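Long-range contacts in aspartokinase (Clostridium acetobutylicum, PDB 3TVI), which probably phosphorylates the beta-carboxyl group of L-aspartate with ATP, the first step toward threonine, isoleucine, methionine and lysine, and binds lysine in its regulatory part: residues B[130-135]-B[167-172]; B[209-214]-B[269-274]; B[84-89]-B[125-130]. One frame throughout, in Å; residues are numbered along the deposited sequence.

Contact 1: B[130-135]-B[167-172]; sequences AEFIDA and VIPGFY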
loop_
_atom_site.group_PDB
_atom_site.type_symbol
_atom_site.label_atom_id
_atom_site.label_comp_id
_atom_site.label_asym_id
_atom_site.label_seq_id
_atom_site.Cartn_x
_atom_site.Cartn_y
_atom_site.Cartn_z
ATOM N N ALA B 130 27.543 25.980 -38.359
ATOM C CA ALA B 130 26.157 26.245 -37.987
ATOM C C ALA B 130 26.085 27.569 -37.238
ATOM O O ALA B 130 27.060 27.976 -36.601
ATOM C CB ALA B 130 25.645 25.123 -37.097
ATOM N N GLU B 131 24.934 28.234 -37.310
ATOM C CA GLU B 131 24.739 29.502 -36.610
ATOM C C GLU B 131 24.696 29.315 -35.100
ATOM O O GLU B 131 23.919 28.514 -34.589
ATOM C CB GLU B 131 23.453 30.185 -37.064
ATOM C CG GLU B 131 23.621 31.014 -38.321
ATOM C CD GLU B 131 22.423 31.902 -38.591
ATOM O OE1 GLU B 131 22.104 32.767 -37.737
ATOM O OE2 GLU B 131 21.797 31.731 -39.661
ATOM N N PHE B 132 25.531 30.057 -34.384
ATOM C CA PHE B 132 25.504 30.017 -32.933
ATOM C C PHE B 132 24.388 30.894 -32.418
ATOM O O PHE B 132 24.309 32.068 -32.763
ATOM C CB PHE B 132 26.806 30.512 -32.324
ATOM C CG PHE B 132 26.769 30.551 -30.832
ATOM C CD1 PHE B 132 27.031 29.408 -30.093
ATOM C CD2 PHE B 132 26.420 31.714 -30.164
ATOM C CE1 PHE B 132 26.969 29.431 -28.710
ATOM C CE2 PHE B 132 26.353 31.742 -28.779
ATOM C CZ PHE B 132 26.632 30.600 -28.052
ATOM N N ILE B 133 23.554 30.323 -31.559
ATOM C CA ILE B 133 22.462 31.052 -30.932
ATOM C C ILE B 133 22.495 30.830 -29.430
ATOM O O ILE B 133 22.141 29.756 -28.962
ATOM C CB ILE B 133 21.111 30.570 -31.465
ATOM C CG1 ILE B 133 20.940 31.002 -32.916
ATOM C CG2 ILE B 133 19.988 31.116 -30.607
ATOM C CD1 ILE B 133 19.596 30.624 -33.498
ATOM N N ASP B 134 22.908 31.846 -28.678
ATOM C CA ASP B 134 22.983 31.738 -27.226
ATOM C C ASP B 134 21.623 31.335 -26.691
ATOM O O ASP B 134 20.602 31.693 -27.258
ATOM C CB ASP B 134 23.437 33.057 -26.588
ATOM C CG ASP B 134 23.869 32.892 -25.131
ATOM O OD1 ASP B 134 23.070 32.402 -24.310
ATOM O OD2 ASP B 134 25.006 33.264 -24.788
ATOM N N ALA B 135 21.635 30.564 -25.610
ATOM C CA ALA B 135 20.418 30.113 -24.950
ATOM C C ALA B 135 19.669 31.302 -24.377
ATOM O O ALA B 135 18.445 31.391 -24.500
ATOM C CB ALA B 135 20.759 29.142 -23.836
ATOM N N VAL B 167 23.460 25.768 -33.760
ATOM C CA VAL B 167 23.834 25.229 -32.446
ATOM C C VAL B 167 23.195 26.097 -31.385
ATOM O O VAL B 167 23.133 27.314 -31.539
ATOM C CB VAL B 167 25.349 25.257 -32.177
ATOM C CG1 VAL B 167 25.637 24.805 -30.751
ATOM C CG2 VAL B 167 26.108 24.393 -33.174
ATOM N N ILE B 168 22.725 25.462 -30.314
ATOM C CA ILE B 168 22.058 26.150 -29.208
ATOM C C ILE B 168 22.534 25.530 -27.912
ATOM O O ILE B 168 22.189 24.380 -27.631
ATOM C CB ILE B 168 20.527 25.977 -29.254
ATOM C CG1 ILE B 168 19.998 26.251 -30.664
ATOM C CG2 ILE B 168 19.878 26.890 -28.230
ATOM C CD1 ILE B 168 18.510 26.040 -30.813
ATOM N N PRO B 169 23.307 26.285 -27.107
ATOM C CA PRO B 169 23.920 25.699 -25.920
ATOM C C PRO B 169 22.839 25.296 -24.942
ATOM O O PRO B 169 21.693 25.723 -25.082
ATOM C CB PRO B 169 24.793 26.825 -25.377
ATOM C CG PRO B 169 24.080 28.062 -25.785
ATOM C CD PRO B 169 23.370 27.755 -27.080
ATOM N N GLY B 170 23.195 24.484 -23.960
ATOM C CA GLY B 170 22.212 23.651 -23.303
ATOM C C GLY B 170 21.525 24.222 -22.089
ATOM O O GLY B 170 20.342 24.603 -22.122
ATOM N N PHE B 171 22.297 24.329 -21.024
ATOM C CA PHE B 171 21.800 24.015 -19.679
ATOM C C PHE B 171 21.202 25.216 -18.942
ATOM O O PHE B 171 21.003 25.162 -17.743
ATOM C CB PHE B 171 22.983 23.306 -18.989
ATOM C CG PHE B 171 23.071 23.426 -17.506
ATOM C CD1 PHE B 171 22.119 22.870 -16.682
ATOM C CD2 PHE B 171 24.208 23.969 -16.933
ATOM C CE1 PHE B 171 22.254 22.933 -15.303
ATOM C CE2 PHE B 171 24.351 24.035 -15.562
ATOM C CZ PHE B 171 23.368 23.515 -14.742
ATOM N N TYR B 172 20.845 26.267 -19.684
ATOM C CA TYR B 172 20.465 27.535 -19.084
ATOM C C TYR B 172 19.589 28.379 -19.993
ATOM O O TYR B 172 19.321 28.007 -21.133
ATOM C CB TYR B 172 21.719 28.332 -18.738
ATOM C CG TYR B 172 22.438 28.885 -19.943
ATOM C CD1 TYR B 172 22.184 30.168 -20.397
ATOM C CD2 TYR B 172 23.367 28.117 -20.636
ATOM C CE1 TYR B 172 22.836 30.673 -21.510
ATOM C CE2 TYR B 172 24.029 28.620 -21.745
ATOM C CZ TYR B 172 23.757 29.893 -22.175
ATOM O OH TYR B 172 24.410 30.385 -23.273
#
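Strands 131-132 and 166-167 run side by side in parallel at one margin of the central sheet of the amino acid kinase fold, and the chain beyond each keeps the same course. Two backbone hydrogen bonds bracket Val167, in the pattern of a parallel bridge with Phe132. Val167 N reaches Glu131 O at 2.9 Å from above the carbonyl plane, while Ile133 N meets Val167 O at 3.0 Å almost along the C=O axis. Past this bridge the packing tightens around Ala135. Ala135 CB lies over one face of the Tyr172 ring, a CH-pi contact 3.6 Å from the centroid and 20° off the normal. Pro169 CG stands 4.0 Å from the same Ala135 CB, so the methyl touches both the proline and the phenol, which meet it from directions roughly at right angles. Tyr172 takes the crowded first torsion (chi1 72°), with CG between the backbone N and the carbonyl carbon, and Tyr172 OH donates to Asp134 OD1 at 2.6 Å. Carboxylate and ring planes are nearly perpendicular, 79° apart, and the hydroxyl comes from above the carboxylate plane. Phe132 CZ brushes Pro169 CG obliquely at 4.3 Å, while Tyr118 and Val122 of helix 109-127 pack against the Phe132 side chain. The other end is looser: Ala130 CB touches Val167 CG2 at 4.0 Å, and the exposed carboxylate of Glu131 leads away from the partner segment. Pro169 also lies beside Glu117, a predicted substrate-binding residue, so this turn borders the probable aspartate site. Arg115 makes a cation-pi contact with Tyr172. Asp134 OD1 is gripped twice, by the Tyr172 hydroxyl and by Ala136 N; these two donors, with a long, weak ion pair from Arg115 to OD2, would probably favour the ionised carboxylate.

Contact 2: B[209-214]-B[269-274]; sequences DVSGFL and PSDPGT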
loop_
_atom_site.group_PDB
_atom_site.type_symbol
_atom_site.label_atom_id
_atom_site.label_comp_id
_atom_site.label_asym_id
_atom_site.label_seq_id
_atom_site.Cartn_x
_atom_site.Cartn_y
_atom_site.Cartn_z
ATOM N N ASP B 209 25.841 7.349 -24.682
ATOM C CA ASP B 209 26.881 6.327 -24.847
ATOM C C ASP B 209 26.349 4.908 -24.719
ATOM O O ASP B 209 27.104 3.995 -24.423
ATOM C CB ASP B 209 28.037 6.555 -23.862
ATOM C CG ASP B 209 27.619 6.400 -22.412
ATOM O OD1 ASP B 209 27.139 7.395 -21.815
ATOM O OD2 ASP B 209 27.788 5.283 -21.866
ATOM N N VAL B 210 25.051 4.729 -24.948
ATOM C CA VAL B 210 24.414 3.406 -24.916
ATOM C C VAL B 210 23.362 3.310 -26.020
ATOM O O VAL B 210 22.606 4.259 -26.247
ATOM C CB VAL B 210 23.727 3.134 -23.567
ATOM C CG1 VAL B 210 24.723 3.260 -22.428
ATOM C CG2 VAL B 210 22.550 4.077 -23.369
ATOM N N SER B 211 23.305 2.162 -26.693
ATOM C CA SER B 211 22.415 1.975 -27.842
ATOM C C SER B 211 20.943 1.774 -27.441
ATOM O O SER B 211 20.352 0.722 -27.681
ATOM C CB SER B 211 22.914 0.806 -28.676
ATOM O OG SER B 211 24.258 1.018 -29.036
ATOM N N GLY B 212 20.349 2.803 -26.853
ATOM C CA GLY B 212 18.994 2.702 -26.339
ATOM C C GLY B 212 18.957 2.185 -24.913
ATOM O O GLY B 212 19.961 2.216 -24.205
ATOM N N PHE B 213 17.775 1.741 -24.495
ATOM C CA PHE B 213 17.574 1.045 -23.231
ATOM C C PHE B 213 17.407 -0.444 -23.493
ATOM O O PHE B 213 16.967 -0.849 -24.570
ATOM C CB PHE B 213 16.312 1.567 -22.548
ATOM C CG PHE B 213 16.274 3.060 -22.405
ATOM C CD1 PHE B 213 17.326 3.739 -21.800
ATOM C CD2 PHE B 213 15.188 3.786 -22.865
ATOM C CE1 PHE B 213 17.297 5.115 -21.664
ATOM C CE2 PHE B 213 15.148 5.164 -22.733
ATOM C CZ PHE B 213 16.201 5.827 -22.128
ATOM N N LEU B 214 17.738 -1.266 -22.507
ATOM C CA LEU B 214 17.566 -2.709 -22.665
ATOM C C LEU B 214 16.318 -3.212 -21.952
ATOM O O LEU B 214 15.820 -2.587 -21.016
ATOM C CB LEU B 214 18.790 -3.455 -22.136
ATOM C CG LEU B 214 20.098 -3.253 -22.898
ATOM C CD1 LEU B 214 21.204 -3.927 -22.113
ATOM C CD2 LEU B 214 20.004 -3.805 -24.312
ATOM N N PRO B 269 26.573 4.603 -34.038
ATOM C CA PRO B 269 25.425 5.358 -34.557
ATOM C C PRO B 269 24.423 4.533 -35.358
ATOM O O PRO B 269 23.238 4.848 -35.360
ATOM C CB PRO B 269 26.073 6.432 -35.440
ATOM C CG PRO B 269 27.481 6.517 -34.958
ATOM C CD PRO B 269 27.847 5.123 -34.553
ATOM N N SER B 270 24.905 3.491 -36.023
ATOM C CA SER B 270 24.055 2.581 -36.793
ATOM C C SER B 270 23.022 1.887 -35.922
ATOM O O SER B 270 21.849 1.797 -36.303
ATOM C CB SER B 270 24.924 1.544 -37.497
ATOM O OG SER B 270 26.230 1.536 -36.934
ATOM N N ASP B 271 23.459 1.401 -34.758
ATOM C CA ASP B 271 22.545 0.820 -33.765
ATOM C C ASP B 271 21.279 1.665 -33.678
ATOM O O ASP B 271 21.366 2.885 -33.436
ATOM C CB ASP B 271 23.179 0.746 -32.366
ATOM C CG ASP B 271 24.086 -0.460 -32.180
ATOM O OD1 ASP B 271 24.328 -1.197 -33.162
ATOM O OD2 ASP B 271 24.561 -0.674 -31.040
ATOM N N PRO B 272 20.106 1.027 -33.881
ATOM C CA PRO B 272 18.862 1.773 -33.791
ATOM C C PRO B 272 18.547 2.030 -32.342
ATOM O O PRO B 272 19.015 1.304 -31.459
ATOM C CB PRO B 272 17.830 0.843 -34.426
ATOM C CG PRO B 272 18.454 -0.517 -34.456
ATOM C CD PRO B 272 19.861 -0.424 -33.956
ATOM N N GLY B 273 17.783 3.068 -32.076
ATOM C CA GLY B 273 17.517 3.403 -30.692
ATOM C C GLY B 273 16.359 2.656 -30.066
ATOM O O GLY B 273 15.730 1.789 -30.669
ATOM N N THR B 274 16.095 2.998 -28.823
ATOM C CA THR B 274 14.771 2.841 -28.308
ATOM C C THR B 274 14.112 4.160 -28.666
ATOM O O THR B 274 14.781 5.191 -28.758
ATOM C CB THR B 274 14.771 2.562 -26.806
ATOM O OG1 THR B 274 15.331 3.676 -26.115
ATOM C CG2 THR B 274 15.595 1.311 -26.524
#
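Ser211 OG is the best-held polar atom, gripped by two hydrogen bonds: it donates to Asp271 OD2 at 2.6 Å across the contact, and it is also bonded to the amide ND2 of Asn265. Asp271 OD2 uses its anti lone pair, the one turned away from the other carboxylate oxygen. Both side chains point toward the opposite segment, each with its outer group anti to the carbonyl carbon (chi1 -55° for Ser211, -82° for Asp271). The hydroxyl meets OD2 from the side, with Ser211 CB and Asp271 CB 3.7 Å apart. Ser211 is the centre of an inverse gamma turn, closed by Gly212 N to Val210 O at 2.8 Å, which bends the chain just after Asp209, a predicted ATP-binding residue. Gly212 follows with positive phi, and Thr274 CG2 lies 3.7 Å from Gly212 CA. The same methyl lies against Phe213 N. Thr274 OG1 sits between its own backbone N and carbonyl carbon (chi1 63°), and approaches Phe213 CD2 obliquely at 3.3 Å, the two side chains crossing near a right angle. Ile263 of strand 261-265 packs against both residues. The serine-carboxylate bond thus joins the loop after strand 203-208 to the one before strand 274-277; an anionic Asp271 would polarise the Ser211 hydroxyl, whose oxygen in turn accepts from Asn265.

Contact 3: B[84-89]-B[125-130]; sequences SELNID and AKYLNA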
loop_
_atom_site.group_PDB
_atom_site.type_symbol
_atom_site.label_atom_id
_atom_site.label_comp_id
_atom_site.label_asym_id
_atom_site.label_seq_id
_atom_site.Cartn_x
_atom_site.Cartn_y
_atom_site.Cartn_z
ATOM N N SER B 84 42.344 22.909 -30.727
ATOM C CA SER B 84 43.632 22.701 -31.365
ATOM C C SER B 84 43.651 21.375 -32.115
ATOM O O SER B 84 43.876 21.344 -33.327
ATOM C CB SER B 84 44.740 22.708 -30.319
ATOM O OG SER B 84 45.943 22.225 -30.869
ATOM N N GLU B 85 43.422 20.284 -31.385
ATOM C CA GLU B 85 43.384 18.938 -31.964
ATOM C C GLU B 85 42.391 18.832 -33.107
ATOM O O GLU B 85 42.626 18.104 -34.054
ATOM C CB GLU B 85 43.016 17.904 -30.899
ATOM C CG GLU B 85 44.116 17.611 -29.892
ATOM C CD GLU B 85 43.587 17.161 -28.534
ATOM O OE1 GLU B 85 42.420 16.694 -28.443
ATOM O OE2 GLU B 85 44.346 17.288 -27.543
ATOM N N LEU B 86 41.270 19.539 -33.004
ATOM C CA LEU B 86 40.300 19.607 -34.105
ATOM C C LEU B 86 40.767 20.569 -35.188
ATOM O O LEU B 86 40.247 20.553 -36.301
ATOM C CB LEU B 86 38.910 20.030 -33.599
ATOM C CG LEU B 86 37.927 18.938 -33.178
ATOM C CD1 LEU B 86 38.616 17.621 -32.865
ATOM C CD2 LEU B 86 37.082 19.419 -32.008
ATOM N N ASN B 87 41.723 21.426 -34.842
ATOM C CA ASN B 87 42.369 22.299 -35.807
ATOM C C ASN B 87 41.346 23.269 -36.408
ATOM O O ASN B 87 41.307 23.498 -37.614
ATOM C CB ASN B 87 43.066 21.438 -36.868
ATOM C CG ASN B 87 43.716 22.252 -37.955
ATOM O OD1 ASN B 87 43.453 22.032 -39.138
ATOM N ND2 ASN B 87 44.560 23.197 -37.568
ATOM N N ILE B 88 40.530 23.853 -35.538
ATOM C CA ILE B 88 39.414 24.687 -35.961
ATOM C C ILE B 88 39.866 26.129 -36.127
ATOM O O ILE B 88 40.703 26.617 -35.365
ATOM C CB ILE B 88 38.266 24.621 -34.942
ATOM C CG1 ILE B 88 37.851 23.160 -34.747
ATOM C CG2 ILE B 88 37.096 25.486 -35.388
ATOM C CD1 ILE B 88 36.714 22.953 -33.776
ATOM N N ASP B 89 39.295 26.810 -37.118
ATOM C CA ASP B 89 39.732 28.157 -37.472
ATOM C C ASP B 89 39.075 29.224 -36.607
ATOM O O ASP B 89 38.206 29.967 -37.064
ATOM C CB ASP B 89 39.444 28.428 -38.945
ATOM C CG ASP B 89 40.000 29.750 -39.401
ATOM O OD1 ASP B 89 41.137 30.084 -38.995
ATOM O OD2 ASP B 89 39.294 30.457 -40.153
ATOM N N ALA B 125 29.436 25.463 -33.194
ATOM C CA ALA B 125 28.869 26.270 -34.266
ATOM C C ALA B 125 29.919 26.456 -35.364
ATOM O O ALA B 125 29.609 26.392 -36.555
ATOM C CB ALA B 125 28.382 27.616 -33.742
ATOM N N LYS B 126 31.167 26.660 -34.957
ATOM C CA LYS B 126 32.248 26.834 -35.917
ATOM C C LYS B 126 32.542 25.508 -36.581
ATOM O O LYS B 126 32.541 25.413 -37.804
ATOM C CB LYS B 126 33.510 27.370 -35.236
ATOM C CG LYS B 126 34.530 27.958 -36.193
ATOM C CD LYS B 126 34.060 29.275 -36.795
ATOM C CE LYS B 126 34.749 29.553 -38.126
ATOM N NZ LYS B 126 34.026 30.566 -38.948
ATOM N N TYR B 127 32.751 24.486 -35.760
ATOM C CA TYR B 127 33.198 23.178 -36.224
ATOM C C TYR B 127 32.210 22.501 -37.148
ATOM O O TYR B 127 32.613 21.747 -38.045
ATOM C CB TYR B 127 33.455 22.276 -35.024
ATOM C CG TYR B 127 34.045 20.919 -35.345
ATOM C CD1 TYR B 127 33.446 19.760 -34.882
ATOM C CD2 TYR B 127 35.206 20.799 -36.077
ATOM C CE1 TYR B 127 33.990 18.518 -35.148
ATOM C CE2 TYR B 127 35.754 19.563 -36.355
ATOM C CZ TYR B 127 35.142 18.429 -35.888
ATOM O OH TYR B 127 35.680 17.196 -36.158
ATOM N N LEU B 128 30.925 22.767 -36.922
ATOM C CA LEU B 128 29.845 22.173 -37.718
ATOM C C LEU B 128 29.241 23.177 -38.687
ATOM O O LEU B 128 28.217 22.898 -39.313
ATOM C CB LEU B 128 28.740 21.627 -36.806
ATOM C CG LEU B 128 29.208 20.632 -35.743
ATOM C CD1 LEU B 128 28.093 20.318 -34.753
ATOM C CD2 LEU B 128 29.732 19.369 -36.407
ATOM N N ASN B 129 29.866 24.346 -38.797
ATOM C CA ASN B 129 29.429 25.360 -39.732
ATOM C C ASN B 129 27.933 25.658 -39.589
ATOM O O ASN B 129 27.171 25.601 -40.555
ATOM C CB ASN B 129 29.781 24.920 -41.151
ATOM C CG ASN B 129 29.851 26.077 -42.131
ATOM O OD1 ASN B 129 29.475 27.216 -41.825
ATOM N ND2 ASN B 129 30.338 25.782 -43.331
ATOM N N ALA B 130 27.543 25.980 -38.359
ATOM C CA ALA B 130 26.157 26.245 -37.987
ATOM C C ALA B 130 26.085 27.569 -37.238
ATOM O O ALA B 130 27.060 27.976 -36.601
ATOM C CB ALA B 130 25.645 25.123 -37.097
#
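Ile88 CB points toward segment 125-130 and forks into CG1 and CG2, which go to neighbouring residues of helix 109-127. Ile88 CG2, anti to the backbone N, passes along Lys126 and lies 3.7 Å from Lys126 CG, the two side chains sliding past each other in opposite directions. Ile88 CG1 takes the other branch, anti to the carbonyl carbon (chi1 -56°), and lies 3.8 Å from Tyr127 CD2. The extended tip, Ile88 CD1, comes closer to Tyr127, 3.5 Å from CD2 and 3.6 Å from CB, approaching the ring obliquely. Leu86 covers one face of that ring: Leu86 CG is 4.2 Å from the Tyr127 centroid in a CH-pi contact offset toward the rim. Lys126, bent at chi2 (71°), brings CE to 3.6 Å from Asp89 O. Lys126 NZ remains 5.4 Å from Asp89 OD2, too far for a salt bridge, though the opposite charges may still attract weakly. Both helices end here in Schellman motifs, with Asn87 and Asn129 at positive phi. The contact lies at the surface, joining the C-terminal ends of helices 69-85 and 109-127; helix 17-28 borders it through Phe20 at Leu86 and Lys21 and Lys24 at Tyr127, while Ala125 and Ala130 reach strand 166-167 through Val167.

From the N terminus, contact 3 closes first, bringing the end of helix 69-85 to the end of helix 109-127 across a largely helical span. After a short turn the chain enters strand 131-132, so contact 1 begins on Ala130, which both contacts share. It closes a loop containing helix 149-159. The two also touch in space, with Ala125 CB against Phe132 CB and Ala125 N beside Val167 CG2, tying the helix to the sheet margin. Contact 2 closes last, about 17 Å from contact 1 between nearest atoms, and links loops toward the other side of the sheet. All three follow in series, none nested or crossed.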